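Local coordinates for protein pentafunctional AROM polypeptide (Schizosaccharomyces pombe, PDB 5SWV) that probably catalyses the dehydroquinate dehydratase and shikimate dehydrogenase steps of the shikimate pathway, as part of the larger five-activity AROM enzyme, at residues E96-E99 / L100-A104; K296-L300 / P301-G305; A306-I310 / P311-S315. All coordinates share one frame; numbering follows the deposited sequence.

Overall arrangement
Interactions 1, 2 and 3 follow one another along the chain, each formed between residues close in sequence, and they illustrate three ways of shaping a local stretch. Interaction 1 is a piece of helix 94-106 in the dehydroquinase barrel. Interactions 2 and 3 lie on the other side of the chain's centre, in the substrate-binding part of the shikimate dehydrogenase, with centres about 51 and 52 Å from that of interaction 1. Their own centres are about 16 Å apart: interaction 2 leads into strand 303-308, and interaction 3 leaves it by a turn. The barrel helix is thus remote from this strand, in keeping with two activities carried by separate domains.

Interaction 1: E96-E99 / L100-A104; sequences EAKE and LMLSA
A97 and M101, and one step further on K98 and L102, pair at i to i+4 spacing within helix 94-106, the alpha element of a beta-alpha-beta unit (strand 76-79, helix 94-106, strand 111-115) in the TIM barrel of the type I dehydroquinase. The polar contacts are all backbone bonds of the alpha-helix. Four successive carbonyls, E96 to E99, accept the amides of L100 to S103. The middle two bonds are the shorter: M101 N lies 2.8 Å from A97 O and L102 N lies 2.9 Å from K98 O, both almost in line with their carbonyls, and the latter has a nearly straight N-H approach of 169°. At the outer two, the donors are tilted from the carbonyl plane; the tilt is 34° for L100 N over E96 O, which are 3.1 Å apart.

The apolar contacts divide between two flanks. On the buried one, M101 bends at its last torsion and turns its methyl back along the helix, bringing CE to 3.9 Å from A97 CB. W118 touches both residues, while V112 and V114 of strand 111-115 meet M101 from the barrel side. Further round, L100 packs on L58 and V61 of helix 58-69, and M101 also touches L126 of helix 120-128, so the helix is wedged between its neighbours on the barrel wall.

The other flank is partly exposed. Here L102 reaches L126 as well. K98 and L102 run side by side in the same direction, and it is the aliphatic root of the lysine that does the touching. With CG placed opposite the backbone N (chi1 172°), K98 CG lies beside the residue's own carbonyl carbon, whose oxygen accepts L102 N; K98 CG and L102 CD1 meet at 4.0 Å.

Interaction 2: K296-L300 / P301-G305; sequences KVLNL and PDFGG
F303 folds back against the last turn of the weakly bonded helix 295-298, and its ring is the tightly packed part of the contact. L298 CA sits 4.0 Å from the centroid of the F303 ring, only 6° off the ring normal, a CH-pi contact; G305 N lies over the centre of the opposite face, so backbone atoms sandwich the ring. L298 also runs alongside it, with CD2 at 3.6 Å from F303 CZ, whereas V297 crosses at about a right angle and brings its CG1 to 4.1 Å from F303 CD1. The ring reaches this position because its CG stands opposite the backbone N (chi1 172°).

The solvent side is looser. A type I beta turn from L300 to F303 reverses the chain, closed by F303 N to L300 O at 3.3 Å, with the donor well above the carbonyl plane. P301 is exposed at its corner, and D302 brings OD1 near L300 CB while its OD2 forms a salt bridge with K253.

Within the mixed sheet, the turn delivers the chain into strand 303-308. V297 and F303 meet F255 of strand 253-257 on one side; on the other, L298 meets I336 and F303 meets P338, both of antiparallel strand 335-340.

Interaction 3: A306-I310 / P311-S315; sequences ANVTI and PYKLS
The NVTIPYK stretch, in which V308 and T309 meet Y312 and K313, matches the NVTxPxK signature of shikimate dehydrogenases, which starts in the end of strand 303-308 and runs into the turn after it. The bend is a type VI turn, built round the cis peptide between I310 and P311. Y312 N closes it on T309 O at 3.1 Å, lying in the carbonyl plane on a lone pair, with an N-H angle of 164°.

Just before the turn, V308 makes the apolar contact: its CG1 branch, set opposite the backbone N (chi1 -169°), reaches Y312 CB at 3.6 Å. The Y312 ring is directed elsewhere, with P311 CD 3.8 Å above the plane over the centre of one face and its hydroxyl hydrogen-bonded to T288 O.

K313 doubles back across the start of the turn, its methylenes lying along the backbone of V308 and T309. Its amino group forms a salt bridge with D353, an arrangement consistent with the lysine-aspartate pair that lines the active site in relatives. Bends in the outer part of the chain lead NZ to that partner, while nearer the root K313 CG rests 3.5 Å from V308 O.

Interaction 1: E96-E99 / L100-A104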
ATOM      1  N   GLU A  96      10.687 -20.105 -24.892  1.00 35.84           N
ATOM      2  CA  GLU A  96      11.168 -19.958 -23.524  1.00 36.23           C
ATOM      3  C   GLU A  96      10.425 -18.829 -22.780  1.00 35.58           C
ATOM      4  O   GLU A  96      10.138 -18.930 -21.582  1.00 34.75           O
ATOM      5  CB  GLU A  96      12.684 -19.739 -23.508  1.00 36.76           C
ATOM      6  CG  GLU A  96      13.520 -20.959 -23.901  1.00 37.64           C
ATOM      7  CD  GLU A  96      13.630 -21.256 -25.412  1.00 38.91           C
ATOM      8  OE1 GLU A  96      13.439 -20.366 -26.293  1.00 38.70           O
ATOM      9  OE2 GLU A  96      13.937 -22.433 -25.726  1.00 40.15           O
ATOM     10  N   ALA A  97      10.100 -17.768 -23.505  1.00 35.20           N
ATOM     11  CA  ALA A  97       9.263 -16.702 -22.972  1.00 35.17           C
ATOM     12  C   ALA A  97       7.865 -17.203 -22.647  1.00 35.68           C
ATOM     13  O   ALA A  97       7.337 -16.940 -21.566  1.00 35.36           O
ATOM     14  CB  ALA A  97       9.181 -15.566 -23.965  1.00 35.12           C
ATOM     15  N   LYS A  98       7.270 -17.930 -23.590  1.00 36.72           N
ATOM     16  CA  LYS A  98       5.920 -18.496 -23.408  1.00 37.02           C
ATOM     17  C   LYS A  98       5.851 -19.388 -22.186  1.00 36.12           C
ATOM     18  O   LYS A  98       4.955 -19.235 -21.358  1.00 35.28           O
ATOM     19  CB  LYS A  98       5.513 -19.287 -24.637  1.00 37.99           C
ATOM     20  CG  LYS A  98       4.219 -20.069 -24.505  1.00 38.82           C
ATOM     21  CD  LYS A  98       3.690 -20.473 -25.875  1.00 40.09           C
ATOM     22  CE  LYS A  98       4.566 -21.498 -26.586  1.00 40.72           C
ATOM     23  NZ  LYS A  98       4.235 -22.860 -26.103  1.00 41.27           N
ATOM     24  N   GLU A  99       6.821 -20.294 -22.081  1.00 35.65           N
ATOM     25  CA  GLU A  99       6.950 -21.154 -20.916  1.00 35.93           C
ATOM     26  C   GLU A  99       6.997 -20.339 -19.642  1.00 35.83           C
ATOM     27  O   GLU A  99       6.323 -20.685 -18.684  1.00 37.05           O
ATOM     28  CB  GLU A  99       8.205 -22.006 -20.994  1.00 36.90           C
ATOM     29  CG  GLU A  99       8.247 -23.116 -19.954  1.00 38.05           C
ATOM     30  CD  GLU A  99       9.592 -23.831 -19.860  1.00 39.29           C
ATOM     31  OE1 GLU A  99      10.631 -23.255 -20.294  1.00 39.91           O
ATOM     32  OE2 GLU A  99       9.604 -24.974 -19.328  1.00 39.91           O
ATOM     33  N   LEU A 100       7.780 -19.260 -19.628  1.00 35.41           N
ATOM     34  CA  LEU A 100       7.903 -18.426 -18.429  1.00 34.82           C
ATOM     35  C   LEU A 100       6.602 -17.709 -18.095  1.00 34.06           C
ATOM     36  O   LEU A 100       6.204 -17.658 -16.930  1.00 33.55           O
ATOM     37  CB  LEU A 100       9.057 -17.415 -18.541  1.00 35.19           C
ATOM     38  CG  LEU A 100      10.468 -17.958 -18.226  1.00 35.80           C
ATOM     39  CD1 LEU A 100      11.567 -17.084 -18.840  1.00 35.77           C
ATOM     40  CD2 LEU A 100      10.689 -18.111 -16.725  1.00 35.55           C
ATOM     41  N   MET A 101       5.937 -17.175 -19.108  1.00 33.51           N
ATOM     42  CA  MET A 101       4.708 -16.425 -18.876  1.00 33.43           C
ATOM     43  C   MET A 101       3.575 -17.335 -18.396  1.00 32.90           C
ATOM     44  O   MET A 101       2.805 -16.960 -17.519  1.00 31.95           O
ATOM     45  CB  MET A 101       4.310 -15.623 -20.132  1.00 34.06           C
ATOM     46  CG  MET A 101       5.239 -14.444 -20.407  1.00 34.05           C
ATOM     47  SD  MET A 101       4.822 -13.471 -21.871  1.00 34.98           S
ATOM     48  CE  MET A 101       5.494 -14.447 -23.206  1.00 35.00           C
ATOM     49  N   LEU A 102       3.494 -18.537 -18.955  1.00 33.42           N
ATOM     50  CA  LEU A 102       2.534 -19.539 -18.490  1.00 33.53           C
ATOM     51  C   LEU A 102       2.724 -19.876 -17.026  1.00 34.48           C
ATOM     52  O   LEU A 102       1.758 -20.012 -16.273  1.00 34.50           O
ATOM     53  CB  LEU A 102       2.664 -20.816 -19.302  1.00 33.65           C
ATOM     54  CG  LEU A 102       2.102 -20.754 -20.721  1.00 34.03           C
ATOM     55  CD1 LEU A 102       2.447 -22.016 -21.509  1.00 34.01           C
ATOM     56  CD2 LEU A 102       0.599 -20.511 -20.720  1.00 34.23           C
ATOM     57  N   SER A 103       3.979 -20.032 -16.634  1.00 35.59           N
ATOM     58  CA  SER A 103       4.313 -20.310 -15.241  1.00 36.75           C
ATOM     59  C   SER A 103       3.854 -19.192 -14.291  1.00 37.37           C
ATOM     60  O   SER A 103       3.327 -19.459 -13.196  1.00 37.67           O
ATOM     61  CB  SER A 103       5.811 -20.547 -15.111  1.00 36.99           C
ATOM     62  OG  SER A 103       6.221 -20.369 -13.782  1.00 37.81           O
ATOM     63  N   ALA A 104       4.048 -17.952 -14.729  1.00 37.35           N
ATOM     64  CA  ALA A 104       3.666 -16.782 -13.960  1.00 37.64           C
ATOM     65  C   ALA A 104       2.173 -16.714 -13.688  1.00 38.12           C
ATOM     66  O   ALA A 104       1.744 -16.263 -12.616  1.00 37.60           O
ATOM     67  CB  ALA A 104       4.110 -15.525 -14.680  1.00 37.75           C
TER

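Interaction 2: K296-L300 / P301-G305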
ATOM      1  N   LYS A 296     -16.613  25.586   8.349  1.00 51.69           N
ATOM      2  CA  LYS A 296     -16.141  26.556   7.343  1.00 52.39           C
ATOM      3  C   LYS A 296     -14.780  26.167   6.723  1.00 51.94           C
ATOM      4  O   LYS A 296     -14.433  26.622   5.622  1.00 52.92           O
ATOM      5  CB  LYS A 296     -16.079  27.971   7.940  1.00 52.72           C
ATOM      6  CG  LYS A 296     -14.908  28.201   8.879  1.00 53.47           C
ATOM      7  CD  LYS A 296     -15.269  29.135  10.029  1.00 55.20           C
ATOM      8  CE  LYS A 296     -14.102  29.287  11.010  1.00 55.74           C
ATOM      9  NZ  LYS A 296     -14.550  29.295  12.431  1.00 55.12           N
ATOM     10  N   VAL A 297     -14.022  25.342   7.449  1.00 50.21           N
ATOM     11  CA  VAL A 297     -12.769  24.759   6.962  1.00 49.19           C
ATOM     12  C   VAL A 297     -13.059  23.663   5.947  1.00 48.65           C
ATOM     13  O   VAL A 297     -12.394  23.570   4.908  1.00 48.37           O
ATOM     14  CB  VAL A 297     -11.937  24.154   8.118  1.00 48.84           C
ATOM     15  CG1 VAL A 297     -10.658  23.502   7.600  1.00 48.67           C
ATOM     16  CG2 VAL A 297     -11.619  25.226   9.155  1.00 49.60           C
ATOM     17  N   LEU A 298     -14.053  22.836   6.267  1.00 48.91           N
ATOM     18  CA  LEU A 298     -14.479  21.735   5.406  1.00 48.24           C
ATOM     19  C   LEU A 298     -14.998  22.222   4.058  1.00 48.36           C
ATOM     20  O   LEU A 298     -14.954  21.471   3.089  1.00 47.18           O
ATOM     21  CB  LEU A 298     -15.568  20.902   6.083  1.00 48.05           C
ATOM     22  CG  LEU A 298     -15.303  20.236   7.440  1.00 48.55           C
ATOM     23  CD1 LEU A 298     -16.539  19.458   7.867  1.00 48.69           C
ATOM     24  CD2 LEU A 298     -14.087  19.330   7.443  1.00 48.06           C
ATOM     25  N   ASN A 299     -15.498  23.459   4.010  1.00 49.62           N
ATOM     26  CA  ASN A 299     -15.991  24.071   2.765  1.00 50.98           C
ATOM     27  C   ASN A 299     -14.999  24.969   2.018  1.00 50.43           C
ATOM     28  O   ASN A 299     -15.378  25.556   1.003  1.00 50.96           O
ATOM     29  CB  ASN A 299     -17.281  24.865   3.039  1.00 52.28           C
ATOM     30  CG  ASN A 299     -18.447  23.974   3.417  1.00 53.35           C
ATOM     31  OD1 ASN A 299     -18.541  22.833   2.976  1.00 53.01           O
ATOM     32  ND2 ASN A 299     -19.342  24.497   4.241  1.00 55.18           N
ATOM     33  N   LEU A 300     -13.749  25.077   2.480  1.00 49.18           N
ATOM     34  CA  LEU A 300     -12.753  25.862   1.743  1.00 49.40           C
ATOM     35  C   LEU A 300     -12.590  25.267   0.351  1.00 48.54           C
ATOM     36  O   LEU A 300     -12.637  24.060   0.205  1.00 48.80           O
ATOM     37  CB  LEU A 300     -11.407  25.882   2.458  1.00 49.41           C
ATOM     38  CG  LEU A 300     -11.343  26.658   3.777  1.00 49.72           C
ATOM     39  CD1 LEU A 300      -9.990  26.402   4.413  1.00 49.68           C
ATOM     40  CD2 LEU A 300     -11.576  28.156   3.598  1.00 49.91           C
ATOM     41  N   PRO A 301     -12.433  26.107  -0.681  1.00 48.89           N
ATOM     42  CA  PRO A 301     -12.317  25.523  -2.041  1.00 48.37           C
ATOM     43  C   PRO A 301     -11.137  24.536  -2.204  1.00 46.63           C
ATOM     44  O   PRO A 301     -11.252  23.553  -2.937  1.00 44.44           O
ATOM     45  CB  PRO A 301     -12.157  26.758  -2.951  1.00 48.68           C
ATOM     46  CG  PRO A 301     -11.698  27.863  -2.044  1.00 49.36           C
ATOM     47  CD  PRO A 301     -12.288  27.576  -0.686  1.00 49.05           C
ATOM     48  N   ASP A 302     -10.051  24.782  -1.472  1.00 46.44           N
ATOM     49  CA  ASP A 302      -8.814  23.983  -1.547  1.00 46.45           C
ATOM     50  C   ASP A 302      -8.608  22.965  -0.390  1.00 44.27           C
ATOM     51  O   ASP A 302      -7.489  22.493  -0.167  1.00 44.37           O
ATOM     52  CB  ASP A 302      -7.613  24.938  -1.651  1.00 48.16           C
ATOM     53  CG  ASP A 302      -7.563  25.975  -0.513  1.00 50.69           C
ATOM     54  OD1 ASP A 302      -8.550  26.115   0.245  1.00 52.15           O
ATOM     55  OD2 ASP A 302      -6.532  26.678  -0.383  1.00 53.31           O
ATOM     56  N   PHE A 303      -9.681  22.633   0.335  1.00 41.44           N
ATOM     57  CA  PHE A 303      -9.635  21.677   1.446  1.00 39.26           C
ATOM     58  C   PHE A 303      -9.406  20.284   0.891  1.00 37.99           C
ATOM     59  O   PHE A 303     -10.159  19.822   0.035  1.00 37.45           O
ATOM     60  CB  PHE A 303     -10.945  21.716   2.239  1.00 39.11           C
ATOM     61  CG  PHE A 303     -11.066  20.642   3.292  1.00 39.19           C
ATOM     62  CD1 PHE A 303     -10.415  20.764   4.516  1.00 39.30           C
ATOM     63  CD2 PHE A 303     -11.870  19.513   3.076  1.00 39.18           C
ATOM     64  CE1 PHE A 303     -10.546  19.772   5.491  1.00 39.30           C
ATOM     65  CE2 PHE A 303     -12.002  18.521   4.048  1.00 38.70           C
ATOM     66  CZ  PHE A 303     -11.338  18.648   5.255  1.00 38.63           C
ATOM     67  N   GLY A 304      -8.353  19.628   1.375  1.00 37.19           N
ATOM     68  CA  GLY A 304      -7.948  18.288   0.901  1.00 36.34           C
ATOM     69  C   GLY A 304      -8.270  17.131   1.834  1.00 35.60           C
ATOM     70  O   GLY A 304      -8.259  15.984   1.407  1.00 35.43           O
ATOM     71  N   GLY A 305      -8.530  17.442   3.105  1.00 35.02           N
ATOM     72  CA  GLY A 305      -8.891  16.469   4.123  1.00 34.70           C
ATOM     73  C   GLY A 305      -8.542  16.953   5.524  1.00 34.45           C
ATOM     74  O   GLY A 305      -7.911  17.988   5.675  1.00 34.27           O
TER

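Interaction 3: A306-I310 / P311-S315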
ATOM      1  N   ALA A 306      -8.950  16.209   6.551  1.00 34.08           N
ATOM      2  CA  ALA A 306      -8.496  16.502   7.911  1.00 33.98           C
ATOM      3  C   ALA A 306      -8.584  15.322   8.875  1.00 33.06           C
ATOM      4  O   ALA A 306      -9.485  14.494   8.779  1.00 32.85           O
ATOM      5  CB  ALA A 306      -9.254  17.696   8.475  1.00 34.61           C
ATOM      6  N   ASN A 307      -7.616  15.258   9.782  1.00 32.83           N
ATOM      7  CA  ASN A 307      -7.656  14.349  10.911  1.00 33.16           C
ATOM      8  C   ASN A 307      -8.492  14.951  12.047  1.00 33.50           C
ATOM      9  O   ASN A 307      -8.605  16.178  12.188  1.00 33.39           O
ATOM     10  CB  ASN A 307      -6.242  14.030  11.425  1.00 33.42           C
ATOM     11  CG  ASN A 307      -5.505  13.021  10.557  1.00 33.63           C
ATOM     12  OD1 ASN A 307      -4.421  13.278  10.053  1.00 33.76           O
ATOM     13  ND2 ASN A 307      -6.083  11.855  10.411  1.00 34.27           N
ATOM     14  N   VAL A 308      -9.078  14.069  12.852  1.00 33.62           N
ATOM     15  CA  VAL A 308      -9.876  14.446  14.013  1.00 33.55           C
ATOM     16  C   VAL A 308      -9.375  13.648  15.200  1.00 33.32           C
ATOM     17  O   VAL A 308      -9.252  12.422  15.135  1.00 32.68           O
ATOM     18  CB  VAL A 308     -11.374  14.160  13.792  1.00 33.76           C
ATOM     19  CG1 VAL A 308     -12.212  14.806  14.884  1.00 34.20           C
ATOM     20  CG2 VAL A 308     -11.823  14.678  12.436  1.00 33.78           C
ATOM     21  N   THR A 309      -9.062  14.354  16.278  1.00 33.86           N
ATOM     22  CA  THR A 309      -8.693  13.719  17.543  1.00 34.04           C
ATOM     23  C   THR A 309      -9.687  14.159  18.621  1.00 34.42           C
ATOM     24  O   THR A 309     -10.728  14.748  18.315  1.00 34.16           O
ATOM     25  CB  THR A 309      -7.209  14.004  17.904  1.00 34.68           C
ATOM     26  OG1 THR A 309      -6.819  13.229  19.036  1.00 34.40           O
ATOM     27  CG2 THR A 309      -6.939  15.488  18.205  1.00 35.10           C
ATOM     28  N   ILE A 310      -9.373  13.849  19.872  1.00 35.78           N
ATOM     29  CA  ILE A 310     -10.247  14.142  21.017  1.00 37.25           C
ATOM     30  C   ILE A 310     -10.477  15.645  21.104  1.00 37.37           C
ATOM     31  O   ILE A 310      -9.514  16.406  20.946  1.00 38.07           O
ATOM     32  CB  ILE A 310      -9.592  13.639  22.337  1.00 38.61           C
ATOM     33  CG1 ILE A 310      -9.579  12.097  22.385  1.00 39.69           C
ATOM     34  CG2 ILE A 310     -10.301  14.181  23.576  1.00 38.87           C
ATOM     35  CD1 ILE A 310      -8.400  11.512  23.153  1.00 40.40           C
ATOM     36  N   PRO A 311     -11.720  16.090  21.392  1.00 37.61           N
ATOM     37  CA  PRO A 311     -12.934  15.371  21.757  1.00 37.40           C
ATOM     38  C   PRO A 311     -13.993  15.344  20.643  1.00 37.06           C
ATOM     39  O   PRO A 311     -15.194  15.354  20.944  1.00 37.36           O
ATOM     40  CB  PRO A 311     -13.438  16.221  22.923  1.00 37.68           C
ATOM     41  CG  PRO A 311     -13.175  17.628  22.442  1.00 37.68           C
ATOM     42  CD  PRO A 311     -11.955  17.548  21.542  1.00 37.80           C
ATOM     43  N   TYR A 312     -13.559  15.281  19.384  1.00 36.66           N
ATOM     44  CA  TYR A 312     -14.450  15.498  18.248  1.00 36.54           C
ATOM     45  C   TYR A 312     -14.649  14.302  17.301  1.00 36.08           C
ATOM     46  O   TYR A 312     -15.369  14.430  16.304  1.00 35.55           O
ATOM     47  CB  TYR A 312     -13.946  16.701  17.455  1.00 37.36           C
ATOM     48  CG  TYR A 312     -13.959  18.038  18.178  1.00 38.47           C
ATOM     49  CD1 TYR A 312     -14.922  18.355  19.159  1.00 39.03           C
ATOM     50  CD2 TYR A 312     -13.026  19.023  17.845  1.00 39.44           C
ATOM     51  CE1 TYR A 312     -14.921  19.595  19.803  1.00 39.46           C
ATOM     52  CE2 TYR A 312     -13.024  20.264  18.477  1.00 40.36           C
ATOM     53  CZ  TYR A 312     -13.975  20.548  19.449  1.00 40.56           C
ATOM     54  OH  TYR A 312     -13.978  21.788  20.040  1.00 41.66           O
ATOM     55  N   LYS A 313     -14.071  13.137  17.617  1.00 35.53           N
ATOM     56  CA  LYS A 313     -14.186  11.966  16.730  1.00 34.78           C
ATOM     57  C   LYS A 313     -15.626  11.469  16.531  1.00 34.62           C
ATOM     58  O   LYS A 313     -15.951  10.923  15.471  1.00 34.57           O
ATOM     59  CB  LYS A 313     -13.286  10.835  17.206  1.00 34.58           C
ATOM     60  CG  LYS A 313     -11.818  11.194  17.092  1.00 35.10           C
ATOM     61  CD  LYS A 313     -10.926  10.431  18.050  1.00 35.10           C
ATOM     62  CE  LYS A 313     -10.482   9.111  17.471  1.00 35.67           C
ATOM     63  NZ  LYS A 313      -9.092   8.829  17.916  1.00 36.66           N
ATOM     64  N   LEU A 314     -16.487  11.669  17.531  1.00 34.54           N
ATOM     65  CA  LEU A 314     -17.894  11.285  17.413  1.00 34.95           C
ATOM     66  C   LEU A 314     -18.778  12.429  16.922  1.00 34.79           C
ATOM     67  O   LEU A 314     -19.637  12.227  16.063  1.00 33.83           O
ATOM     68  CB  LEU A 314     -18.426  10.729  18.743  1.00 35.76           C
ATOM     69  CG  LEU A 314     -17.849   9.373  19.193  1.00 35.97           C
ATOM     70  CD1 LEU A 314     -16.583   9.533  20.037  1.00 36.13           C
ATOM     71  CD2 LEU A 314     -18.879   8.592  19.974  1.00 36.18           C
ATOM     72  N   SER A 315     -18.561  13.625  17.462  1.00 35.11           N
ATOM     73  CA  SER A 315     -19.419  14.770  17.152  1.00 35.48           C
ATOM     74  C   SER A 315     -19.234  15.309  15.740  1.00 35.71           C
ATOM     75  O   SER A 315     -20.089  16.028  15.251  1.00 36.14           O
ATOM     76  CB  SER A 315     -19.217  15.893  18.164  1.00 35.14           C
ATOM     77  OG  SER A 315     -17.874  16.306  18.178  1.00 34.68           O
TER